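Long-range contact in endo-1,4-beta-xylanase (Uncultured bacterium, PDB 7AX7), which uses cobalt in its CE4 domain to cleave acetyl groups from acetylated xylan, as one part of a multidomain xylanase: residues G13-T18 with D154-S159. Numbering follows the deposited sequence.
Sequences GPSSTT and DFQGNS
Gly-13 meets Asp-154 through a shared water, which takes the N-H of Gly-13 and lies 2.6 Å from Asp-154 OD1, bridging the two. After a cis peptide bond to Pro-14, Ser-15 takes the N-cap of the helix that follows and illustrates how one hydroxyl can serve two structures. Its OG, turned between the backbone N and the carbonyl carbon (chi1 71°), gives its proton to Asp-154 O at 2.7 Å, tilted from the carbonyl plane, and accepts weak bonds from the N-H groups of Thr-17 and Thr-18. Ser-16, which is exposed, brings OG to the amide end of Gln-156, which bends back at chi2; the very short approach makes details there doubtful. Thr-17 instead acts as an acceptor: Gly-157 N points at its OG1 across 2.8 Å, with an N-H...O angle of 151°, tying the helix start to the type II turn Phe-155 to Asn-158. Thr-18 completes the capping box, for OG1 receives the Ser-15 N-H in a nearly straight bond (169°). The same OG1 passes its own proton to Asp-154 OD2, 2.6 Å away, from above the carboxylate plane. An alanine at Thr-18 would probably leave Ser-15 N without its capping acceptor and Asp-154 OD2 without this hydroxyl donor. In the NodB homology fold of polysaccharide deacetylases, the contact joins the start of helix 16-28 to the loop between strand 148-153 and helix 159-174. Phe-155, its side chain about 7 Å from the cobalt ion, touches Asp-12, which with His-62 and His-66 binds the metal, so the loop lies beside that site. Strands 4-11 and 148-153 run parallel as neighbours in the sheet, so both segments emerge at the same end, while Pro-14 and Thr-18 pack against helix 46-54.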
loop_
_atom_site.group_PDB
_atom_site.type_symbol
_atom_site.label_atom_id
_atom_site.label_comp_id
_atom_site.label_asym_id
_atom_site.label_seq_id
_atom_site.Cartn_x
_atom_site.Cartn_y
_atom_site.Cartn_z
ATOM N N GLY A 13 -1.972 8.276 -0.140
ATOM C CA GLY A 13 -1.774 9.173 -1.259
ATOM C C GLY A 13 -2.890 9.106 -2.293
ATOM O O GLY A 13 -3.979 8.580 -2.033
ATOM N N PRO A 14 -2.646 9.665 -3.492
ATOM C CA PRO A 14 -1.397 10.357 -3.817
ATOM C C PRO A 14 -1.320 11.719 -3.147
ATOM O O PRO A 14 -2.351 12.336 -2.873
ATOM C CB PRO A 14 -1.448 10.516 -5.348
ATOM C CG PRO A 14 -2.725 9.791 -5.809
ATOM C CD PRO A 14 -3.613 9.749 -4.597
ATOM N N SER A 15 -0.095 12.157 -2.871
ATOM C CA SER A 15 0.190 13.499 -2.395
ATOM C C SER A 15 1.475 13.964 -3.064
ATOM O O SER A 15 2.151 13.199 -3.762
ATOM C CB SER A 15 0.336 13.543 -0.869
ATOM O OG SER A 15 1.534 12.903 -0.461
ATOM N N SER A 16 1.823 15.233 -2.841
ATOM C CA SER A 16 3.085 15.719 -3.382
ATOM C C SER A 16 4.255 14.948 -2.785
ATOM O O SER A 16 5.277 14.758 -3.448
ATOM C CB SER A 16 3.230 17.225 -3.132
ATOM O OG SER A 16 3.531 17.482 -1.774
ATOM N N THR A 17 4.108 14.464 -1.548
ATOM C CA THR A 17 5.151 13.637 -0.961
ATOM C C THR A 17 5.362 12.369 -1.777
ATOM O O THR A 17 6.497 11.891 -1.918
ATOM C CB THR A 17 4.803 13.301 0.488
ATOM O OG1 THR A 17 4.685 14.518 1.243
ATOM C CG2 THR A 17 5.874 12.410 1.106
ATOM N N THR A 18 4.275 11.813 -2.326
ATOM C CA THR A 18 4.385 10.648 -3.202
ATOM C C THR A 18 5.490 10.823 -4.239
ATOM O O THR A 18 6.242 9.883 -4.518
ATOM C CB THR A 18 3.055 10.384 -3.912
ATOM O OG1 THR A 18 2.014 10.173 -2.949
ATOM C CG2 THR A 18 3.179 9.151 -4.821
ATOM N N ASP A 154 2.391 7.645 2.622
ATOM C CA ASP A 154 2.808 8.781 1.809
ATOM C C ASP A 154 1.730 9.861 1.781
ATOM O O ASP A 154 1.456 10.467 0.740
ATOM C CB ASP A 154 3.208 8.341 0.398
ATOM C CG ASP A 154 2.045 7.758 -0.408
ATOM O OD1 ASP A 154 1.119 7.168 0.183
ATOM O OD2 ASP A 154 2.074 7.894 -1.647
ATOM N N PHE A 155 1.106 10.127 2.932
ATOM C CA PHE A 155 0.277 11.321 3.036
ATOM C C PHE A 155 1.156 12.569 2.922
ATOM O O PHE A 155 2.376 12.522 3.117
ATOM C CB PHE A 155 -0.523 11.331 4.347
ATOM C CG PHE A 155 0.323 11.262 5.593
ATOM C CD1 PHE A 155 1.004 12.379 6.051
ATOM C CD2 PHE A 155 0.413 10.089 6.317
ATOM C CE1 PHE A 155 1.781 12.320 7.210
ATOM C CE2 PHE A 155 1.186 10.018 7.470
ATOM C CZ PHE A 155 1.865 11.142 7.918
ATOM N N GLN A 156 0.527 13.691 2.575
ATOM C CA GLN A 156 1.268 14.931 2.386
ATOM C C GLN A 156 2.074 15.277 3.633
ATOM O O GLN A 156 1.547 15.271 4.743
ATOM C CB GLN A 156 0.315 16.084 2.048
ATOM C CG GLN A 156 1.023 17.426 1.902
ATOM C CD GLN A 156 2.137 17.384 0.856
ATOM O OE1 GLN A 156 2.007 16.715 -0.167
ATOM N NE2 GLN A 156 3.240 18.084 1.119
ATOM N N GLY A 157 3.355 15.584 3.442
ATOM C CA GLY A 157 4.184 16.047 4.536
ATOM C C GLY A 157 4.961 14.979 5.279
ATOM O O GLY A 157 5.729 15.321 6.189
ATOM N N ASN A 158 4.803 13.702 4.926
ATOM C CA ASN A 158 5.483 12.624 5.653
ATOM C C ASN A 158 6.943 12.488 5.197
ATOM O O ASN A 158 7.421 11.433 4.762
ATOM C CB ASN A 158 4.723 11.311 5.503
ATOM C CG ASN A 158 5.083 10.328 6.588
ATOM O OD1 ASN A 158 5.554 10.733 7.651
ATOM N ND2 ASN A 158 4.862 9.035 6.341
ATOM N N SER A 159 7.671 13.595 5.339
ATOM C CA SER A 159 9.039 13.647 4.846
ATOM C C SER A 159 9.988 12.761 5.644
ATOM O O SER A 159 11.037 12.381 5.121
ATOM C CB SER A 159 9.541 15.090 4.847
ATOM O OG SER A 159 9.414 15.652 6.130
HETATM O O HOH W 1 -0.716 5.870 -1.159
#